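Local structure of protein HRI1 (Saccharomyces cerevisiae, 3RBY) at residues Val172-Lys184 with Gly191-Gly203. The protein is of unknown function and non-essential, but interacts with the protein kinase HRR25 and may also interact with SEC72. Numbering follows the deposited sequence.
Sequences VIGRWIQGFLSQK and GLNFIRLLEKDSG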
ATOM      1  N   VAL A 172       9.438  11.910 -15.969  1.00 35.39           N
ATOM      2  CA  VAL A 172       8.089  11.596 -16.421  1.00 35.15           C
ATOM      3  C   VAL A 172       7.903  10.072 -16.532  1.00 40.03           C
ATOM      4  O   VAL A 172       8.496   9.420 -17.409  1.00 36.54           O
ATOM      5  CB  VAL A 172       7.789  12.269 -17.803  1.00 36.19           C
ATOM      6  CG1 VAL A 172       6.357  11.997 -18.263  1.00 32.00           C
ATOM      7  CG2 VAL A 172       8.021  13.768 -17.742  1.00 34.32           C
ATOM      8  N   ILE A 173       7.076   9.505 -15.657  1.00 35.54           N
ATOM      9  CA  ILE A 173       6.738   8.088 -15.759  1.00 35.88           C
ATOM     10  C   ILE A 173       5.232   7.880 -15.929  1.00 39.24           C
ATOM     11  O   ILE A 173       4.424   8.137 -15.004  1.00 34.57           O
ATOM     12  CB  ILE A 173       7.232   7.297 -14.547  1.00 37.38           C
ATOM     13  CG1 ILE A 173       8.721   7.593 -14.311  1.00 38.27           C
ATOM     14  CG2 ILE A 173       6.981   5.796 -14.759  1.00 37.56           C
ATOM     15  CD1 ILE A 173       9.298   6.861 -13.116  1.00 39.75           C
ATOM     16  N   GLY A 174       4.855   7.395 -17.108  1.00 37.95           N
ATOM     17  CA  GLY A 174       3.451   7.295 -17.448  1.00 37.30           C
ATOM     18  C   GLY A 174       2.762   8.633 -17.239  1.00 40.58           C
ATOM     19  O   GLY A 174       3.168   9.649 -17.844  1.00 40.24           O
ATOM     20  N   ARG A 175       1.746   8.644 -16.372  1.00 37.80           N
ATOM     21  CA  ARG A 175       0.985   9.861 -16.115  1.00 38.71           C
ATOM     22  C   ARG A 175       1.590  10.742 -15.029  1.00 36.90           C
ATOM     23  O   ARG A 175       1.157  11.883 -14.836  1.00 38.24           O
ATOM     24  CB  ARG A 175      -0.455   9.516 -15.752  1.00 39.97           C
ATOM     25  CG  ARG A 175      -1.265   8.900 -16.897  1.00 41.12           C
ATOM     26  CD  ARG A 175      -2.664   8.595 -16.388  1.00 53.08           C
ATOM     27  NE  ARG A 175      -3.706   8.929 -17.353  1.00 49.99           N
ATOM     28  CZ  ARG A 175      -3.925   8.224 -18.452  1.00 53.36           C
ATOM     29  NH1 ARG A 175      -3.160   7.170 -18.722  1.00 57.90           N
ATOM     30  NH2 ARG A 175      -4.893   8.580 -19.284  1.00 63.65           N
ATOM     31  N   TRP A 176       2.603  10.230 -14.336  1.00 37.02           N
ATOM     32  CA  TRP A 176       3.122  10.909 -13.139  1.00 37.45           C
ATOM     33  C   TRP A 176       4.462  11.624 -13.348  1.00 36.20           C
ATOM     34  O   TRP A 176       5.479  10.997 -13.670  1.00 36.08           O
ATOM     35  CB  TRP A 176       3.260   9.924 -11.980  1.00 31.61           C
ATOM     36  CG  TRP A 176       1.969   9.315 -11.533  1.00 36.44           C
ATOM     37  CD1 TRP A 176       1.312   8.270 -12.116  1.00 35.48           C
ATOM     38  CD2 TRP A 176       1.182   9.693 -10.379  1.00 34.83           C
ATOM     39  NE1 TRP A 176       0.161   7.984 -11.413  1.00 38.32           N
ATOM     40  CE2 TRP A 176       0.056   8.839 -10.343  1.00 38.70           C
ATOM     41  CE3 TRP A 176       1.315  10.677  -9.393  1.00 31.62           C
ATOM     42  CZ2 TRP A 176      -0.939   8.934  -9.341  1.00 40.90           C
ATOM     43  CZ3 TRP A 176       0.329  10.772  -8.390  1.00 39.08           C
ATOM     44  CH2 TRP A 176      -0.779   9.906  -8.374  1.00 36.85           C
ATOM     45  N   ILE A 177       4.458  12.936 -13.123  1.00 37.29           N
ATOM     46  CA  ILE A 177       5.644  13.747 -13.316  1.00 33.62           C
ATOM     47  C   ILE A 177       6.115  14.323 -11.986  1.00 37.19           C
ATOM     48  O   ILE A 177       5.332  14.940 -11.261  1.00 37.09           O
ATOM     49  CB  ILE A 177       5.365  14.921 -14.279  1.00 36.16           C
ATOM     50  CG1 ILE A 177       5.074  14.407 -15.700  1.00 36.16           C
ATOM     51  CG2 ILE A 177       6.531  15.897 -14.297  1.00 36.35           C
ATOM     52  CD1 ILE A 177       3.594  14.340 -16.045  1.00 36.36           C
ATOM     53  N   GLN A 178       7.393  14.122 -11.668  1.00 32.33           N
ATOM     54  CA  GLN A 178       8.011  14.794 -10.536  1.00 35.71           C
ATOM     55  C   GLN A 178       9.263  15.525 -10.999  1.00 40.09           C
ATOM     56  O   GLN A 178       9.996  15.025 -11.865  1.00 40.65           O
ATOM     57  CB  GLN A 178       8.341  13.810  -9.424  1.00 33.33           C
ATOM     58  CG  GLN A 178       7.122  13.165  -8.807  1.00 36.11           C
ATOM     59  CD  GLN A 178       7.463  12.442  -7.532  1.00 38.67           C
ATOM     60  OE1 GLN A 178       6.995  12.823  -6.445  1.00 37.34           O
ATOM     61  NE2 GLN A 178       8.289  11.399  -7.643  1.00 30.44           N
ATOM     62  N   GLY A 179       9.486  16.708 -10.434  1.00 37.27           N
ATOM     63  CA  GLY A 179      10.582  17.554 -10.854  1.00 37.39           C
ATOM     64  C   GLY A 179      11.131  18.456  -9.758  1.00 39.69           C
ATOM     65  O   GLY A 179      10.451  18.743  -8.763  1.00 39.95           O
ATOM     66  N   PHE A 180      12.378  18.895  -9.935  1.00 38.25           N
ATOM     67  CA  PHE A 180      12.929  19.958  -9.103  1.00 39.70           C
ATOM     68  C   PHE A 180      13.679  21.002  -9.946  1.00 37.54           C
ATOM     69  O   PHE A 180      14.036  20.754 -11.103  1.00 38.60           O
ATOM     70  CB  PHE A 180      13.809  19.395  -7.981  1.00 41.58           C
ATOM     71  CG  PHE A 180      15.270  19.266  -8.342  1.00 40.44           C
ATOM     72  CD1 PHE A 180      15.742  18.150  -9.036  1.00 37.19           C
ATOM     73  CD2 PHE A 180      16.179  20.250  -7.966  1.00 41.75           C
ATOM     74  CE1 PHE A 180      17.093  18.022  -9.365  1.00 37.54           C
ATOM     75  CE2 PHE A 180      17.544  20.125  -8.286  1.00 42.72           C
ATOM     76  CZ  PHE A 180      17.995  19.007  -8.987  1.00 42.15           C
ATOM     77  N   LEU A 181      13.847  22.189  -9.368  1.00 41.48           N
ATOM     78  CA  LEU A 181      14.684  23.254  -9.926  1.00 42.80           C
ATOM     79  C   LEU A 181      15.292  24.009  -8.749  1.00 41.39           C
ATOM     80  O   LEU A 181      14.570  24.550  -7.917  1.00 40.94           O
ATOM     81  CB  LEU A 181      13.872  24.203 -10.820  1.00 43.14           C
ATOM     82  CG  LEU A 181      14.628  25.359 -11.503  1.00 48.26           C
ATOM     83  CD1 LEU A 181      15.813  24.824 -12.347  1.00 42.98           C
ATOM     84  CD2 LEU A 181      13.686  26.225 -12.355  1.00 38.23           C
ATOM     85  N   SER A 182      16.618  24.009  -8.652  1.00 42.89           N
ATOM     86  CA  SER A 182      17.289  24.699  -7.558  1.00 40.93           C
ATOM     87  C   SER A 182      18.299  25.730  -8.073  1.00 50.63           C
ATOM     88  O   SER A 182      18.923  25.542  -9.130  1.00 47.83           O
ATOM     89  CB  SER A 182      17.979  23.702  -6.631  1.00 46.20           C
ATOM     90  OG  SER A 182      19.092  23.109  -7.271  1.00 48.55           O
ATOM     91  N   GLN A 183      18.439  26.830  -7.330  1.00 47.01           N
ATOM     92  CA  GLN A 183      19.437  27.847  -7.650  1.00 50.70           C
ATOM     93  C   GLN A 183      20.798  27.432  -7.121  1.00 51.47           C
ATOM     94  O   GLN A 183      20.949  27.206  -5.918  1.00 49.31           O
ATOM     95  CB  GLN A 183      19.070  29.179  -7.031  1.00 47.02           C
ATOM     96  CG  GLN A 183      17.959  29.894  -7.736  1.00 49.89           C
ATOM     97  CD  GLN A 183      17.546  31.132  -6.980  1.00 56.46           C
ATOM     98  OE1 GLN A 183      18.103  31.437  -5.923  1.00 55.57           O
ATOM     99  NE2 GLN A 183      16.570  31.856  -7.516  1.00 52.53           N
ATOM    100  N   LYS A 184      21.776  27.324  -8.014  1.00 54.12           N
ATOM    101  CA  LYS A 184      23.112  26.864  -7.646  1.00 59.33           C
ATOM    102  C   LYS A 184      23.694  27.623  -6.457  1.00 61.95           C
ATOM    103  O   LYS A 184      24.082  27.019  -5.457  1.00 62.26           O
ATOM    104  CB  LYS A 184      24.059  26.956  -8.845  1.00 55.77           C
ATOM    105  CG  LYS A 184      23.952  25.786  -9.807  1.00 58.30           C
ATOM    106  CD  LYS A 184      25.317  25.370 -10.328  1.00 55.31           C
ATOM    107  CE  LYS A 184      25.195  24.564 -11.610  1.00 57.19           C
ATOM    108  NZ  LYS A 184      25.663  23.163 -11.429  1.00 63.64           N
ATOM    109  N   GLY A 191      15.582  29.238  -2.784  1.00 46.91           N
ATOM    110  CA  GLY A 191      16.223  28.676  -3.950  1.00 51.04           C
ATOM    111  C   GLY A 191      15.620  27.374  -4.445  1.00 52.03           C
ATOM    112  O   GLY A 191      16.123  26.824  -5.425  1.00 48.58           O
ATOM    113  N   LEU A 192      14.561  26.876  -3.799  1.00 47.80           N
ATOM    114  CA  LEU A 192      13.966  25.591  -4.214  1.00 44.93           C
ATOM    115  C   LEU A 192      12.631  25.670  -4.972  1.00 44.13           C
ATOM    116  O   LEU A 192      11.777  26.509  -4.677  1.00 46.16           O
ATOM    117  CB  LEU A 192      13.831  24.647  -3.025  1.00 41.62           C
ATOM    118  CG  LEU A 192      15.134  24.385  -2.271  1.00 45.42           C
ATOM    119  CD1 LEU A 192      14.871  23.728  -0.919  1.00 42.54           C
ATOM    120  CD2 LEU A 192      16.105  23.557  -3.115  1.00 41.80           C
ATOM    121  N   ASN A 193      12.481  24.780  -5.956  1.00 44.73           N
ATOM    122  CA  ASN A 193      11.224  24.578  -6.681  1.00 41.00           C
ATOM    123  C   ASN A 193      10.945  23.083  -6.925  1.00 42.52           C
ATOM    124  O   ASN A 193      11.856  22.324  -7.280  1.00 39.97           O
ATOM    125  CB  ASN A 193      11.219  25.333  -8.018  1.00 45.61           C
ATOM    126  CG  ASN A 193      11.594  26.796  -7.870  1.00 47.84           C
ATOM    127  OD1 ASN A 193      10.722  27.675  -7.791  1.00 47.82           O
ATOM    128  ND2 ASN A 193      12.901  27.070  -7.852  1.00 42.84           N
ATOM    129  N   PHE A 194       9.698  22.658  -6.707  1.00 43.02           N
ATOM    130  CA  PHE A 194       9.304  21.278  -6.974  1.00 40.65           C
ATOM    131  C   PHE A 194       7.942  21.261  -7.634  1.00 41.40           C
ATOM    132  O   PHE A 194       7.126  22.154  -7.419  1.00 45.35           O
ATOM    133  CB  PHE A 194       9.214  20.452  -5.691  1.00 38.28           C
ATOM    134  CG  PHE A 194      10.467  20.462  -4.863  1.00 40.01           C
ATOM    135  CD1 PHE A 194      11.577  19.706  -5.237  1.00 40.05           C
ATOM    136  CD2 PHE A 194      10.532  21.220  -3.694  1.00 40.83           C
ATOM    137  CE1 PHE A 194      12.741  19.713  -4.462  1.00 39.61           C
ATOM    138  CE2 PHE A 194      11.687  21.234  -2.913  1.00 41.57           C
ATOM    139  CZ  PHE A 194      12.797  20.479  -3.296  1.00 37.49           C
ATOM    140  N   ILE A 195       7.688  20.237  -8.432  1.00 36.53           N
ATOM    141  CA  ILE A 195       6.347  20.017  -8.935  1.00 38.53           C
ATOM    142  C   ILE A 195       6.034  18.530  -8.958  1.00 39.94           C
ATOM    143  O   ILE A 195       6.930  17.687  -9.161  1.00 36.87           O
ATOM    144  CB  ILE A 195       6.178  20.570 -10.340  1.00 39.08           C
ATOM    145  CG1 ILE A 195       7.230  19.956 -11.257  1.00 40.42           C
ATOM    146  CG2 ILE A 195       6.312  22.084 -10.326  1.00 44.00           C
ATOM    147  CD1 ILE A 195       6.845  19.992 -12.726  1.00 43.88           C
ATOM    148  N   ARG A 196       4.767  18.225  -8.708  1.00 37.26           N
ATOM    149  CA  ARG A 196       4.230  16.901  -8.931  1.00 37.33           C
ATOM    150  C   ARG A 196       3.028  17.133  -9.823  1.00 39.08           C
ATOM    151  O   ARG A 196       2.092  17.843  -9.448  1.00 35.64           O
ATOM    152  CB  ARG A 196       3.805  16.252  -7.625  1.00 40.52           C
ATOM    153  CG  ARG A 196       4.503  14.947  -7.355  1.00 45.76           C
ATOM    154  CD  ARG A 196       3.529  13.870  -6.976  1.00 36.16           C
ATOM    155  NE  ARG A 196       3.159  13.939  -5.575  1.00 40.90           N
ATOM    156  CZ  ARG A 196       3.907  13.537  -4.543  1.00 38.30           C
ATOM    157  NH1 ARG A 196       3.418  13.650  -3.318  1.00 39.76           N
ATOM    158  NH2 ARG A 196       5.122  13.033  -4.704  1.00 36.04           N
ATOM    159  N   LEU A 197       3.086  16.582 -11.026  1.00 37.22           N
ATOM    160  CA  LEU A 197       2.083  16.864 -12.031  1.00 40.05           C
ATOM    161  C   LEU A 197       1.450  15.545 -12.437  1.00 40.23           C
ATOM    162  O   LEU A 197       2.145  14.530 -12.526  1.00 39.20           O
ATOM    163  CB  LEU A 197       2.760  17.486 -13.246  1.00 39.76           C
ATOM    164  CG  LEU A 197       2.426  18.890 -13.732  1.00 43.92           C
ATOM    165  CD1 LEU A 197       3.128  19.084 -15.063  1.00 40.69           C
ATOM    166  CD2 LEU A 197       0.914  19.109 -13.879  1.00 39.90           C
ATOM    167  N   LEU A 198       0.142  15.551 -12.684  1.00 39.11           N
ATOM    168  CA  LEU A 198      -0.550  14.339 -13.090  1.00 37.93           C
ATOM    169  C   LEU A 198      -1.337  14.604 -14.360  1.00 41.39           C
ATOM    170  O   LEU A 198      -2.160  15.531 -14.405  1.00 45.40           O
ATOM    171  CB  LEU A 198      -1.479  13.851 -11.969  1.00 40.74           C
ATOM    172  CG  LEU A 198      -2.343  12.599 -12.197  1.00 42.30           C
ATOM    173  CD1 LEU A 198      -1.483  11.351 -12.343  1.00 40.74           C
ATOM    174  CD2 LEU A 198      -3.345  12.426 -11.043  1.00 39.71           C
ATOM    175  N   GLU A 199      -1.074  13.815 -15.400  1.00 41.99           N
ATOM    176  CA  GLU A 199      -1.896  13.871 -16.609  1.00 45.36           C
ATOM    177  C   GLU A 199      -3.086  12.927 -16.439  1.00 44.62           C
ATOM    178  O   GLU A 199      -2.931  11.702 -16.437  1.00 44.03           O
ATOM    179  CB  GLU A 199      -1.105  13.530 -17.876  1.00 42.38           C
ATOM    180  CG  GLU A 199      -2.011  13.354 -19.105  1.00 51.39           C
ATOM    181  CD  GLU A 199      -1.246  13.050 -20.395  1.00 62.54           C
ATOM    182  OE1 GLU A 199      -1.752  12.254 -21.232  1.00 65.12           O
ATOM    183  OE2 GLU A 199      -0.144  13.616 -20.580  1.00 57.41           O
ATOM    184  N   LYS A 200      -4.262  13.525 -16.278  1.00 46.63           N
ATOM    185  CA  LYS A 200      -5.517  12.820 -16.047  1.00 50.34           C
ATOM    186  C   LYS A 200      -6.020  12.177 -17.333  1.00 53.76           C
ATOM    187  O   LYS A 200      -5.660  12.616 -18.432  1.00 54.01           O
ATOM    188  CB  LYS A 200      -6.584  13.819 -15.564  1.00 51.04           C
ATOM    189  CG  LYS A 200      -6.268  14.537 -14.266  1.00 50.10           C
ATOM    190  CD  LYS A 200      -6.433  13.615 -13.072  1.00 55.36           C
ATOM    191  CE  LYS A 200      -7.074  14.336 -11.899  1.00 67.07           C
ATOM    192  NZ  LYS A 200      -8.511  14.639 -12.155  1.00 71.53           N
ATOM    193  N   ASP A 201      -6.867  11.158 -17.197  1.00 56.31           N
ATOM    194  CA  ASP A 201      -7.495  10.524 -18.355  1.00 58.55           C
ATOM    195  C   ASP A 201      -8.218  11.546 -19.244  1.00 57.63           C
ATOM    196  O   ASP A 201      -8.394  11.309 -20.435  1.00 60.11           O
ATOM    197  CB  ASP A 201      -8.469   9.418 -17.926  1.00 61.95           C
ATOM    198  CG  ASP A 201      -7.815   8.355 -17.042  1.00 65.15           C
ATOM    199  OD1 ASP A 201      -6.565   8.273 -16.998  1.00 58.22           O
ATOM    200  OD2 ASP A 201      -8.565   7.593 -16.387  1.00 69.48           O
ATOM    201  N   SER A 202      -8.633  12.677 -18.672  1.00 54.49           N
ATOM    202  CA  SER A 202      -9.205  13.760 -19.476  1.00 55.91           C
ATOM    203  C   SER A 202      -8.208  14.269 -20.526  1.00 62.52           C
ATOM    204  O   SER A 202      -8.593  14.864 -21.538  1.00 64.52           O
ATOM    205  CB  SER A 202      -9.703  14.921 -18.594  1.00 59.18           C
ATOM    206  OG  SER A 202      -8.673  15.487 -17.787  1.00 58.60           O
ATOM    207  N   GLY A 203      -6.926  14.013 -20.292  1.00 61.37           N
ATOM    208  CA  GLY A 203      -5.884  14.548 -21.148  1.00 62.39           C
ATOM    209  C   GLY A 203      -5.264  15.801 -20.556  1.00 60.86           C
ATOM    210  O   GLY A 203      -4.111  16.119 -20.853  1.00 63.08           O
TER
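Arg-175 meets Asp-201 from the turn just before the first strand of a beta hairpin, a worked example of one antiparallel ladder carrying polar and apolar pairs. Its guanidinium crosses the carboxylate of Asp-201 with the two planes perpendicular, NH2 lying 2.8 Å from OD1 in a salt bridge over the guanidinium face, while its carbonyl accepts the N-H of Glu-199. Trp-176 follows, and Leu-198, with CG anti to its backbone N (chi1 178°), lays CD1 over the indole face, 3.7 Å from the centroid of the five-membered ring, a CH-pi contact. Ile-177 and Leu-197 exchange two nearly straight backbone bonds, their CB atoms 3.8 Å apart on the face opposite the indole. Next, Gln-178 runs alongside Arg-196, whose NH2 reaches OE1 at 2.6 Å in the guanidinium plane; Phe-22 supplies that buried guanidinium with a carbonyl and a cation-pi partner. Gly-179 pairs with Ile-195, and CB of Phe-180 packs 3.6 Å from CD1 of Phe-194. O of Leu-181 takes ND2 of Asn-193 at 3.0 Å, above the carbonyl plane, besides a weak backbone bond; Glu-214 N holds Asn-193 OD1. The hairpin lies between strands 166-173 and 205-211, with Gln-178, Phe-194 and Arg-196 meeting strand 33-38 of the other sheet.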